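PDB 4QOO: catalase, which catalyses the breakdown of hydrogen peroxide into water and molecular oxygen at a haem iron. Local coordinates for residues A[110-115]-A[186-191]; A[130-135]-A[178-183]. All coordinates share one frame; numbering follows the deposited sequence.

Overall arrangement
From the N terminus, the chain enters contact 1 at residues 110-115, where a loop leads into strand 113-120. That strand turns back antiparallel into strand 123-130, which runs straight into 130-135, the first half of contact 2. The chain then passes through helices 143-150 and 161-169 and reaches 178-183 at the end of helix 175-181, closing contact 2. A few residues later 186-191 closes contact 1, so the smaller loop lies wholly within the larger. The two contacts also touch: Arg112 O probably accepts a hydrogen bond from Asn131 N. Together they tie the haem-side ends of two sheet strands to the helix and following loop, close to bound resorcinol.

Contact 1 of 2, residues A[110-115]-A[186-191]; sequences DPRGFA and GIPANY. With RCO (resorcinol), chain G; HEM (protoporphyrin IX containing Fe), chain E.
Arg112 lays its flat guanidinium group against the ring of Pro188, with CZ 3.7 Å from Pro188 CD, which sits above one face and toward the rim. The compact proline ring fits here because it covers the planar cation without competing for its N-H groups. The arginine chain bends at chi2 (56°) and is extended beyond, so that its aliphatic part also passes Tyr191: Arg112 CG meets the edge of the phenol ring at CE1, 4.0 Å away and near the ring plane. The guanidinium and phenol planes are inclined at 62°, so the two do not stack. Tyr191 OH reaches on to Glu106. Arg112 NH1 turns back to Asp110 O, 2.8 Å away and almost in the guanidinium plane; NH1 also donates to Leu108 O, and NH2 to Glu106 O. Replacing this side chain by alanine is likely to leave the three carbonyls without their donors and to open a gap between Pro188 and Tyr191. In the catalase fold this cluster lies where the chain enters strand 113-120 of the antiparallel beta-barrel sheet, next to the haem. Having no side chain, Gly113 lets the haem methyl CMD approach to 3.4 Å from its CA. One main-chain bond joins the segments: Asp110 N donates to Gly186 O over 3.0 Å, with a nearly straight N-H...O angle of 160°. CB of Asp110 is directed away from the 186-191 loop, and the carboxylate has other partners. OD2 accepts from the backbone N-H groups of Val98 and Ile99, whereas OD1 takes a hydrogen bond from resorcinol O1 at 2.6 Å; resorcinol O1 also lies near Pro111 CD.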
ATOM      1  N   ASP A 110      28.345  11.529  10.276  1.00 24.80           N
ATOM      2  CA  ASP A 110      27.617  10.251  10.053  1.00 25.84           C
ATOM      3  C   ASP A 110      28.605   9.310   9.383  1.00 22.63           C
ATOM      4  O   ASP A 110      29.416   9.752   8.546  1.00 24.32           O
ATOM      5  CB  ASP A 110      26.409  10.428   9.071  1.00 23.16           C
ATOM      6  CG  ASP A 110      25.000  10.267   9.721  1.00 25.54           C
ATOM      7  OD1 ASP A 110      24.839   9.939  10.954  1.00 27.08           O
ATOM      8  OD2 ASP A 110      23.967  10.524   8.935  1.00 24.92           O
ATOM      9  N   PRO A 111      28.416   8.008   9.575  1.00 22.33           N
ATOM     10  CA  PRO A 111      28.983   7.105   8.572  1.00 22.49           C
ATOM     11  C   PRO A 111      28.425   7.387   7.193  1.00 24.01           C
ATOM     12  O   PRO A 111      27.345   7.966   7.089  1.00 22.48           O
ATOM     13  CB  PRO A 111      28.512   5.730   9.032  1.00 21.92           C
ATOM     14  CG  PRO A 111      28.072   5.928  10.423  1.00 23.07           C
ATOM     15  CD  PRO A 111      27.548   7.286  10.513  1.00 22.33           C
ATOM     16  N   ARG A 112      29.153   7.000   6.157  1.00 24.95           N
ATOM     17  CA  ARG A 112      28.625   7.085   4.815  1.00 24.54           C
ATOM     18  C   ARG A 112      28.418   5.660   4.257  1.00 22.52           C
ATOM     19  O   ARG A 112      29.282   4.810   4.384  1.00 24.13           O
ATOM     20  CB  ARG A 112      29.629   7.846   3.935  1.00 24.43           C
ATOM     21  CG  ARG A 112      29.273   9.300   3.688  1.00 24.67           C
ATOM     22  CD  ARG A 112      29.101  10.075   4.975  1.00 23.02           C
ATOM     23  NE  ARG A 112      28.872  11.496   4.744  1.00 22.60           N
ATOM     24  CZ  ARG A 112      28.753  12.394   5.725  1.00 23.96           C
ATOM     25  NH1 ARG A 112      28.789  12.006   7.004  1.00 24.05           N
ATOM     26  NH2 ARG A 112      28.553  13.666   5.452  1.00 23.23           N
ATOM     27  N   GLY A 113      27.248   5.441   3.681  1.00 20.45           N
ATOM     28  CA  GLY A 113      26.981   4.202   2.925  1.00 20.52           C
ATOM     29  C   GLY A 113      27.774   4.107   1.657  1.00 20.47           C
ATOM     30  O   GLY A 113      28.017   5.124   0.957  1.00 21.33           O
ATOM     31  N   PHE A 114      28.085   2.870   1.301  1.00 20.61           N
ATOM     32  CA  PHE A 114      28.921   2.549   0.169  1.00 21.68           C
ATOM     33  C   PHE A 114      28.425   1.197  -0.298  1.00 20.59           C
ATOM     34  O   PHE A 114      28.932   0.150   0.055  1.00 20.21           O
ATOM     35  CB  PHE A 114      30.408   2.479   0.636  1.00 22.55           C
ATOM     36  CG  PHE A 114      31.408   2.569  -0.460  1.00 23.99           C
ATOM     37  CD1 PHE A 114      31.312   1.783  -1.621  1.00 27.29           C
ATOM     38  CD2 PHE A 114      32.567   3.337  -0.298  1.00 25.58           C
ATOM     39  CE1 PHE A 114      32.298   1.856  -2.612  1.00 28.05           C
ATOM     40  CE2 PHE A 114      33.527   3.417  -1.279  1.00 26.16           C
ATOM     41  CZ  PHE A 114      33.395   2.697  -2.457  1.00 26.37           C
ATOM     42  N   ALA A 115      27.353   1.220  -1.092  1.00 20.45           N
ATOM     43  CA  ALA A 115      26.609   0.028  -1.444  1.00 19.32           C
ATOM     44  C   ALA A 115      26.899  -0.278  -2.918  1.00 18.53           C
ATOM     45  O   ALA A 115      26.642   0.559  -3.753  1.00 20.10           O
ATOM     46  CB  ALA A 115      25.120   0.251  -1.196  1.00 18.40           C
ATOM     47  N   GLY A 186      34.485  11.369  10.356  1.00 25.03           N
ATOM     48  CA  GLY A 186      33.043  11.481  10.531  1.00 25.14           C
ATOM     49  C   GLY A 186      32.338  12.389   9.525  1.00 24.51           C
ATOM     50  O   GLY A 186      31.111  12.229   9.310  1.00 22.00           O
ATOM     51  N   ILE A 187      33.096  13.234   8.828  1.00 23.65           N
ATOM     52  CA  ILE A 187      32.549  14.067   7.719  1.00 24.70           C
ATOM     53  C   ILE A 187      33.506  13.980   6.517  1.00 25.06           C
ATOM     54  O   ILE A 187      34.348  14.870   6.287  1.00 25.95           O
ATOM     55  CB  ILE A 187      32.353  15.547   8.096  1.00 27.06           C
ATOM     56  CG1 ILE A 187      31.700  15.720   9.497  1.00 28.46           C
ATOM     57  CG2 ILE A 187      31.553  16.262   7.006  1.00 27.07           C
ATOM     58  CD1 ILE A 187      31.694  17.140  10.009  1.00 28.84           C
ATOM     59  N   PRO A 188      33.336  12.940   5.683  1.00 26.50           N
ATOM     60  CA  PRO A 188      34.036  12.927   4.395  1.00 24.68           C
ATOM     61  C   PRO A 188      33.802  14.149   3.528  1.00 26.21           C
ATOM     62  O   PRO A 188      32.682  14.712   3.518  1.00 24.45           O
ATOM     63  CB  PRO A 188      33.496  11.672   3.710  1.00 25.03           C
ATOM     64  CG  PRO A 188      32.989  10.828   4.845  1.00 26.10           C
ATOM     65  CD  PRO A 188      32.408  11.812   5.823  1.00 25.64           C
ATOM     66  N   ALA A 189      34.829  14.552   2.772  1.00 24.49           N
ATOM     67  CA  ALA A 189      34.738  15.766   1.982  1.00 26.09           C
ATOM     68  C   ALA A 189      33.662  15.620   0.893  1.00 26.18           C
ATOM     69  O   ALA A 189      33.038  16.605   0.505  1.00 25.97           O
ATOM     70  CB  ALA A 189      36.080  16.091   1.344  1.00 28.23           C
ATOM     71  N   ASN A 190      33.556  14.395   0.374  1.00 24.13           N
ATOM     72  CA  ASN A 190      32.593  14.059  -0.628  1.00 25.07           C
ATOM     73  C   ASN A 190      32.592  12.531  -0.743  1.00 24.85           C
ATOM     74  O   ASN A 190      33.272  11.843   0.032  1.00 28.27           O
ATOM     75  CB  ASN A 190      32.917  14.804  -1.945  1.00 25.61           C
ATOM     76  CG  ASN A 190      34.295  14.502  -2.430  1.00 27.82           C
ATOM     77  OD1 ASN A 190      34.614  13.329  -2.689  1.00 29.09           O
ATOM     78  ND2 ASN A 190      35.159  15.535  -2.515  1.00 27.40           N
ATOM     79  N   TYR A 191      31.853  11.979  -1.696  1.00 25.24           N
ATOM     80  CA  TYR A 191      31.751  10.533  -1.790  1.00 25.00           C
ATOM     81  C   TYR A 191      32.946   9.893  -2.490  1.00 27.05           C
ATOM     82  O   TYR A 191      33.145   8.689  -2.361  1.00 28.70           O
ATOM     83  CB  TYR A 191      30.432  10.147  -2.530  1.00 25.11           C
ATOM     84  CG  TYR A 191      29.152  10.513  -1.798  1.00 24.40           C
ATOM     85  CD1 TYR A 191      28.971  10.243  -0.441  1.00 25.03           C
ATOM     86  CD2 TYR A 191      28.075  11.100  -2.497  1.00 24.01           C
ATOM     87  CE1 TYR A 191      27.770  10.534   0.202  1.00 24.39           C
ATOM     88  CE2 TYR A 191      26.873  11.373  -1.880  1.00 23.51           C
ATOM     89  CZ  TYR A 191      26.695  11.119  -0.535  1.00 25.20           C
ATOM     90  OH  TYR A 191      25.493  11.454   0.069  1.00 23.29           O
TER
HETATM   91  C1  RCO G 503      26.052   9.666  13.944  1.00 33.22           C
HETATM   92  C2  RCO G 503      25.870  11.027  13.777  1.00 33.41           C
HETATM   93  C3  RCO G 503      26.230  11.922  14.834  1.00 35.28           C
HETATM   94  C4  RCO G 503      26.719  11.447  16.042  1.00 32.55           C
HETATM   95  C5  RCO G 503      26.869  10.112  16.185  1.00 32.89           C
HETATM   96  C6  RCO G 503      26.549   9.235  15.154  1.00 33.31           C
HETATM   97  O1  RCO G 503      25.826   8.709  12.996  1.00 33.63           O
HETATM   98  O3  RCO G 503      26.059  13.258  14.716  1.00 37.19           O
HETATM   99  CHA HEM E 501      20.284   0.725   4.426  0.50 16.27           C
HETATM  100  CHB HEM E 501      19.032  -2.105   8.112  0.50 17.00           C
HETATM  101  CHC HEM E 501      23.740  -2.208   9.462  0.50 17.27           C
HETATM  102  CHD HEM E 501      24.986  -0.047   5.328  0.50 17.29           C
HETATM  103  C1A HEM E 501      19.548  -0.006   5.322  0.50 16.03           C
HETATM  104  C2A HEM E 501      18.132  -0.117   5.272  0.50 15.14           C
HETATM  105  C3A HEM E 501      17.771  -0.912   6.315  0.50 15.61           C
HETATM  106  C4A HEM E 501      18.972  -1.294   6.995  0.50 16.93           C
HETATM  107  CMA HEM E 501      16.367  -1.378   6.662  0.50 15.56           C
HETATM  108  CAA HEM E 501      17.222   0.507   4.215  0.50 14.18           C
HETATM  109  CBA HEM E 501      17.522  -0.221   2.872  0.50 13.99           C
HETATM  110  CGA HEM E 501      16.550   0.005   1.700  0.50 13.52           C
HETATM  111  O1A HEM E 501      16.831  -0.379   0.541  0.50 12.70           O
HETATM  112  O2A HEM E 501      15.443   0.539   1.926  0.50 13.61           O
HETATM  113  C1B HEM E 501      20.245  -2.342   8.817  0.50 17.00           C
HETATM  114  C2B HEM E 501      20.303  -3.110  10.024  0.50 17.13           C
HETATM  115  C3B HEM E 501      21.586  -3.114  10.417  0.50 16.76           C
HETATM  116  C4B HEM E 501      22.353  -2.375   9.389  0.50 16.97           C
HETATM  117  CMB HEM E 501      19.183  -3.782  10.771  0.50 16.83           C
HETATM  118  CAB HEM E 501      22.175  -3.811  11.577  0.50 17.33           C
HETATM  119  CBB HEM E 501      21.483  -4.800  12.142  0.50 18.06           C
HETATM  120  C1C HEM E 501      24.494  -1.665   8.427  0.50 17.75           C
HETATM  121  C2C HEM E 501      25.853  -1.887   8.221  0.50 18.17           C
HETATM  122  C3C HEM E 501      26.199  -1.245   7.064  0.50 17.72           C
HETATM  123  C4C HEM E 501      25.048  -0.681   6.524  0.50 17.66           C
HETATM  124  CMC HEM E 501      26.781  -2.618   9.124  0.50 17.29           C
HETATM  125  CAC HEM E 501      27.462  -1.267   6.399  0.50 18.18           C
HETATM  126  CBC HEM E 501      28.246  -2.270   6.659  0.50 19.30           C
HETATM  127  C1D HEM E 501      23.756   0.331   4.789  0.50 16.74           C
HETATM  128  C2D HEM E 501      23.730   1.107   3.552  0.50 16.09           C
HETATM  129  C3D HEM E 501      22.419   1.335   3.280  0.50 15.40           C
HETATM  130  C4D HEM E 501      21.663   0.704   4.389  0.50 16.05           C
HETATM  131  CMD HEM E 501      25.001   1.481   2.813  0.50 15.67           C
HETATM  132  CAD HEM E 501      21.890   2.111   2.101  0.50 15.29           C
HETATM  133  CBD HEM E 501      21.796   1.192   0.854  0.50 14.60           C
HETATM  134  CGD HEM E 501      21.225   2.012  -0.276  0.50 14.69           C
HETATM  135  O1D HEM E 501      22.021   2.722  -0.950  0.50 14.93           O
HETATM  136  O2D HEM E 501      19.960   1.965  -0.472  0.50 13.41           O
HETATM  137  NA  HEM E 501      20.060  -0.753   6.343  0.50 16.46           N
HETATM  138  NB  HEM E 501      21.484  -1.983   8.494  0.50 16.62           N
HETATM  139  NC  HEM E 501      24.028  -1.022   7.332  0.50 17.23           N
HETATM  140  ND  HEM E 501      22.514   0.104   5.263  0.50 16.66           N
HETATM  141 FE   HEM E 501      22.031  -0.906   6.799  0.50 17.91          FE

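Contact 2 of 2, residues A[130-135]-A[178-183]; sequences NNLPIF and LTWLFS. With HEM (protoporphyrin IX containing Fe), chain E; RCO (resorcinol), chain G.
Trp180 presents one face of its indole to Pro133, whose CD lies 3.7 Å from the centroid of the Trp180 six-membered ring and only 15° off the ring normal, a CH-pi contact. Proline suits the place because its polarised ring C-H groups pack flat on an aromatic surface; Pro133 CG extends the contact to Trp180 CH2 at 3.6 Å. Ile134 comes over the same face near the pyrrole part, its CD1 3.7 Å from Trp180 CD1. With CG1 lodged between the backbone N and the carbonyl carbon (chi1 50°), the long branch is sent across the indole at about a right angle. Lys428, outside the two segments, makes a cation-pi contact with the indole.

Leucine methyls complete the apolar seam. Leu132 divides its two methyls: CD2 slides past the indole by CE3, whereas CD1 meets Leu181 CD1 at 3.9 Å. The other methyl of Leu181, CD2, faces the resorcinol ring, and Phe182 CZ approaches resorcinol C4.

No hydrogen bond joins the two segments; within 178-183, Trp180 O is gripped twice, by Ser183 OG at 2.7 Å in the carbonyl plane and by Ser183 N, so a small hydroxyl residue satisfies a buried carbonyl near the helix end.

On the haem side, Phe135 lays a ring face over methyl CMC. The segment 130-135 thus spans from haem to helix 175-181, a hydrophobic junction between the catalase beta-barrel and its helices, with helix 423-431 adjoining it from the C-terminal helical region.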
ATOM      1  N   ASN A 130      29.935   0.501   4.350  1.00 19.98           N
ATOM      2  CA  ASN A 130      30.027   1.851   4.750  1.00 21.59           C
ATOM      3  C   ASN A 130      31.470   2.316   4.523  1.00 22.19           C
ATOM      4  O   ASN A 130      32.361   1.494   4.329  1.00 23.65           O
ATOM      5  CB  ASN A 130      29.697   2.027   6.241  1.00 23.09           C
ATOM      6  CG  ASN A 130      28.210   2.143   6.578  1.00 25.04           C
ATOM      7  OD1 ASN A 130      27.366   2.474   5.760  1.00 24.63           O
ATOM      8  ND2 ASN A 130      27.914   1.987   7.882  1.00 27.95           N
ATOM      9  N   ASN A 131      31.737   3.595   4.654  1.00 22.22           N
ATOM     10  CA  ASN A 131      33.152   4.065   4.659  1.00 24.56           C
ATOM     11  C   ASN A 131      33.937   3.543   5.842  1.00 24.51           C
ATOM     12  O   ASN A 131      35.018   2.955   5.659  1.00 25.80           O
ATOM     13  CB  ASN A 131      33.229   5.596   4.519  1.00 25.28           C
ATOM     14  CG  ASN A 131      32.680   6.340   5.712  1.00 25.16           C
ATOM     15  OD1 ASN A 131      31.747   5.886   6.402  1.00 24.15           O
ATOM     16  ND2 ASN A 131      33.273   7.477   5.983  1.00 25.48           N
ATOM     17  N   LEU A 132      33.382   3.672   7.056  1.00 25.81           N
ATOM     18  CA  LEU A 132      34.088   3.248   8.294  1.00 26.27           C
ATOM     19  C   LEU A 132      34.023   1.700   8.410  1.00 26.51           C
ATOM     20  O   LEU A 132      33.039   1.068   7.992  1.00 26.28           O
ATOM     21  CB  LEU A 132      33.481   3.896   9.551  1.00 26.62           C
ATOM     22  CG  LEU A 132      33.420   5.431   9.492  1.00 27.61           C
ATOM     23  CD1 LEU A 132      32.764   5.952  10.760  1.00 28.09           C
ATOM     24  CD2 LEU A 132      34.826   6.012   9.365  1.00 31.10           C
ATOM     25  N   PRO A 133      35.073   1.077   8.946  1.00 25.64           N
ATOM     26  CA  PRO A 133      35.194  -0.401   8.836  1.00 25.41           C
ATOM     27  C   PRO A 133      34.588  -1.220   9.984  1.00 24.87           C
ATOM     28  O   PRO A 133      34.649  -2.450   9.956  1.00 24.70           O
ATOM     29  CB  PRO A 133      36.745  -0.609   8.783  1.00 26.40           C
ATOM     30  CG  PRO A 133      37.252   0.504   9.593  1.00 25.48           C
ATOM     31  CD  PRO A 133      36.337   1.689   9.377  1.00 25.69           C
ATOM     32  N   ILE A 134      34.006  -0.543  10.965  1.00 24.66           N
ATOM     33  CA  ILE A 134      33.396  -1.189  12.148  1.00 26.27           C
ATOM     34  C   ILE A 134      32.017  -0.601  12.425  1.00 25.79           C
ATOM     35  O   ILE A 134      31.567   0.266  11.693  1.00 29.09           O
ATOM     36  CB  ILE A 134      34.242  -1.019  13.375  1.00 27.39           C
ATOM     37  CG1 ILE A 134      34.621   0.461  13.546  1.00 29.11           C
ATOM     38  CG2 ILE A 134      35.531  -1.815  13.272  1.00 30.00           C
ATOM     39  CD1 ILE A 134      35.065   0.787  14.932  1.00 30.89           C
ATOM     40  N   PHE A 135      31.345  -1.097  13.435  1.00 25.83           N
ATOM     41  CA  PHE A 135      30.017  -0.610  13.745  1.00 24.48           C
ATOM     42  C   PHE A 135      29.853  -0.348  15.250  1.00 25.71           C
ATOM     43  O   PHE A 135      30.685  -0.719  16.029  1.00 23.37           O
ATOM     44  CB  PHE A 135      28.938  -1.562  13.192  1.00 23.68           C
ATOM     45  CG  PHE A 135      27.661  -0.860  12.757  1.00 23.93           C
ATOM     46  CD1 PHE A 135      27.683   0.060  11.741  1.00 24.80           C
ATOM     47  CD2 PHE A 135      26.459  -1.104  13.399  1.00 25.37           C
ATOM     48  CE1 PHE A 135      26.519   0.703  11.313  1.00 25.76           C
ATOM     49  CE2 PHE A 135      25.296  -0.471  12.989  1.00 23.50           C
ATOM     50  CZ  PHE A 135      25.339   0.439  11.956  1.00 26.55           C
ATOM     51  N   LEU A 178      32.925   5.067  17.854  1.00 25.35           N
ATOM     52  CA  LEU A 178      32.851   6.486  18.155  1.00 23.12           C
ATOM     53  C   LEU A 178      34.240   7.105  18.029  1.00 24.34           C
ATOM     54  O   LEU A 178      34.387   8.253  17.660  1.00 23.54           O
ATOM     55  CB  LEU A 178      32.240   6.704  19.532  1.00 24.23           C
ATOM     56  CG  LEU A 178      30.822   6.176  19.684  1.00 26.26           C
ATOM     57  CD1 LEU A 178      30.410   6.184  21.123  1.00 27.87           C
ATOM     58  CD2 LEU A 178      29.875   7.086  18.881  1.00 27.46           C
ATOM     59  N   THR A 179      35.293   6.328  18.313  1.00 25.28           N
ATOM     60  CA  THR A 179      36.673   6.801  18.203  1.00 29.11           C
ATOM     61  C   THR A 179      37.063   7.104  16.726  1.00 29.28           C
ATOM     62  O   THR A 179      37.860   8.014  16.462  1.00 29.74           O
ATOM     63  CB  THR A 179      37.619   5.815  18.941  1.00 27.86           C
ATOM     64  OG1 THR A 179      37.135   5.678  20.280  1.00 29.75           O
ATOM     65  CG2 THR A 179      39.034   6.268  18.967  1.00 29.38           C
ATOM     66  N   TRP A 180      36.459   6.392  15.776  1.00 27.65           N
ATOM     67  CA  TRP A 180      36.604   6.715  14.358  1.00 26.35           C
ATOM     68  C   TRP A 180      35.658   7.822  13.912  1.00 25.97           C
ATOM     69  O   TRP A 180      36.051   8.752  13.207  1.00 24.86           O
ATOM     70  CB  TRP A 180      36.310   5.476  13.469  1.00 26.65           C
ATOM     71  CG  TRP A 180      37.231   4.392  13.440  1.00 28.08           C
ATOM     72  CD1 TRP A 180      37.465   3.489  14.418  1.00 27.37           C
ATOM     73  CD2 TRP A 180      38.046   3.987  12.303  1.00 29.97           C
ATOM     74  NE1 TRP A 180      38.356   2.543  13.975  1.00 28.19           N
ATOM     75  CE2 TRP A 180      38.779   2.861  12.709  1.00 28.53           C
ATOM     76  CE3 TRP A 180      38.265   4.522  11.013  1.00 27.67           C
ATOM     77  CZ2 TRP A 180      39.699   2.216  11.870  1.00 30.19           C
ATOM     78  CZ3 TRP A 180      39.117   3.851  10.168  1.00 29.50           C
ATOM     79  CH2 TRP A 180      39.853   2.733  10.596  1.00 28.69           C
ATOM     80  N   LEU A 181      34.395   7.729  14.323  1.00 24.62           N
ATOM     81  CA  LEU A 181      33.369   8.655  13.842  1.00 26.87           C
ATOM     82  C   LEU A 181      33.586  10.091  14.321  1.00 28.19           C
ATOM     83  O   LEU A 181      33.240  11.032  13.599  1.00 24.21           O
ATOM     84  CB  LEU A 181      31.984   8.177  14.302  1.00 27.40           C
ATOM     85  CG  LEU A 181      30.801   8.999  13.834  1.00 28.30           C
ATOM     86  CD1 LEU A 181      30.660   8.872  12.341  1.00 26.11           C
ATOM     87  CD2 LEU A 181      29.569   8.484  14.557  1.00 28.24           C
ATOM     88  N   PHE A 182      34.226  10.269  15.490  1.00 25.98           N
ATOM     89  CA  PHE A 182      34.492  11.606  15.971  1.00 27.52           C
ATOM     90  C   PHE A 182      35.869  12.138  15.627  1.00 26.51           C
ATOM     91  O   PHE A 182      36.195  13.280  15.993  1.00 28.03           O
ATOM     92  CB  PHE A 182      34.156  11.733  17.448  1.00 29.97           C
ATOM     93  CG  PHE A 182      32.680  11.901  17.688  1.00 29.77           C
ATOM     94  CD1 PHE A 182      32.115  13.151  17.687  1.00 30.36           C
ATOM     95  CD2 PHE A 182      31.881  10.797  17.902  1.00 31.21           C
ATOM     96  CE1 PHE A 182      30.764  13.317  17.876  1.00 31.73           C
ATOM     97  CE2 PHE A 182      30.524  10.950  18.109  1.00 29.70           C
ATOM     98  CZ  PHE A 182      29.971  12.212  18.125  1.00 28.91           C
ATOM     99  N   SER A 183      36.643  11.373  14.858  1.00 27.00           N
ATOM    100  CA  SER A 183      37.745  11.938  14.035  1.00 27.69           C
ATOM    101  C   SER A 183      37.124  12.759  12.937  1.00 27.39           C
ATOM    102  O   SER A 183      35.900  12.759  12.774  1.00 29.47           O
ATOM    103  CB  SER A 183      38.642  10.859  13.467  1.00 30.66           C
ATOM    104  OG  SER A 183      38.098  10.255  12.305  1.00 29.20           O
TER
HETATM  105  CHA HEM E 501      20.284   0.725   4.426  0.50 16.27           C
HETATM  106  CHB HEM E 501      19.032  -2.105   8.112  0.50 17.00           C
HETATM  107  CHC HEM E 501      23.740  -2.208   9.462  0.50 17.27           C
HETATM  108  CHD HEM E 501      24.986  -0.047   5.328  0.50 17.29           C
HETATM  109  C1A HEM E 501      19.548  -0.006   5.322  0.50 16.03           C
HETATM  110  C2A HEM E 501      18.132  -0.117   5.272  0.50 15.14           C
HETATM  111  C3A HEM E 501      17.771  -0.912   6.315  0.50 15.61           C
HETATM  112  C4A HEM E 501      18.972  -1.294   6.995  0.50 16.93           C
HETATM  113  CMA HEM E 501      16.367  -1.378   6.662  0.50 15.56           C
HETATM  114  CAA HEM E 501      17.222   0.507   4.215  0.50 14.18           C
HETATM  115  CBA HEM E 501      17.522  -0.221   2.872  0.50 13.99           C
HETATM  116  CGA HEM E 501      16.550   0.005   1.700  0.50 13.52           C
HETATM  117  O1A HEM E 501      16.831  -0.379   0.541  0.50 12.70           O
HETATM  118  O2A HEM E 501      15.443   0.539   1.926  0.50 13.61           O
HETATM  119  C1B HEM E 501      20.245  -2.342   8.817  0.50 17.00           C
HETATM  120  C2B HEM E 501      20.303  -3.110  10.024  0.50 17.13           C
HETATM  121  C3B HEM E 501      21.586  -3.114  10.417  0.50 16.76           C
HETATM  122  C4B HEM E 501      22.353  -2.375   9.389  0.50 16.97           C
HETATM  123  CMB HEM E 501      19.183  -3.782  10.771  0.50 16.83           C
HETATM  124  CAB HEM E 501      22.175  -3.811  11.577  0.50 17.33           C
HETATM  125  CBB HEM E 501      21.483  -4.800  12.142  0.50 18.06           C
HETATM  126  C1C HEM E 501      24.494  -1.665   8.427  0.50 17.75           C
HETATM  127  C2C HEM E 501      25.853  -1.887   8.221  0.50 18.17           C
HETATM  128  C3C HEM E 501      26.199  -1.245   7.064  0.50 17.72           C
HETATM  129  C4C HEM E 501      25.048  -0.681   6.524  0.50 17.66           C
HETATM  130  CMC HEM E 501      26.781  -2.618   9.124  0.50 17.29           C
HETATM  131  CAC HEM E 501      27.462  -1.267   6.399  0.50 18.18           C
HETATM  132  CBC HEM E 501      28.246  -2.270   6.659  0.50 19.30           C
HETATM  133  C1D HEM E 501      23.756   0.331   4.789  0.50 16.74           C
HETATM  134  C2D HEM E 501      23.730   1.107   3.552  0.50 16.09           C
HETATM  135  C3D HEM E 501      22.419   1.335   3.280  0.50 15.40           C
HETATM  136  C4D HEM E 501      21.663   0.704   4.389  0.50 16.05           C
HETATM  137  CMD HEM E 501      25.001   1.481   2.813  0.50 15.67           C
HETATM  138  CAD HEM E 501      21.890   2.111   2.101  0.50 15.29           C
HETATM  139  CBD HEM E 501      21.796   1.192   0.854  0.50 14.60           C
HETATM  140  CGD HEM E 501      21.225   2.012  -0.276  0.50 14.69           C
HETATM  141  O1D HEM E 501      22.021   2.722  -0.950  0.50 14.93           O
HETATM  142  O2D HEM E 501      19.960   1.965  -0.472  0.50 13.41           O
HETATM  143  NA  HEM E 501      20.060  -0.753   6.343  0.50 16.46           N
HETATM  144  NB  HEM E 501      21.484  -1.983   8.494  0.50 16.62           N
HETATM  145  NC  HEM E 501      24.028  -1.022   7.332  0.50 17.23           N
HETATM  146  ND  HEM E 501      22.514   0.104   5.263  0.50 16.66           N
HETATM  147 FE   HEM E 501      22.031  -0.906   6.799  0.50 17.91          FE
HETATM  148  C1  RCO G 503      26.052   9.666  13.944  1.00 33.22           C
HETATM  149  C2  RCO G 503      25.870  11.027  13.777  1.00 33.41           C
HETATM  150  C3  RCO G 503      26.230  11.922  14.834  1.00 35.28           C
HETATM  151  C4  RCO G 503      26.719  11.447  16.042  1.00 32.55           C
HETATM  152  C5  RCO G 503      26.869  10.112  16.185  1.00 32.89           C
HETATM  153  C6  RCO G 503      26.549   9.235  15.154  1.00 33.31           C
HETATM  154  O1  RCO G 503      25.826   8.709  12.996  1.00 33.63           O
HETATM  155  O3  RCO G 503      26.059  13.258  14.716  1.00 37.19           O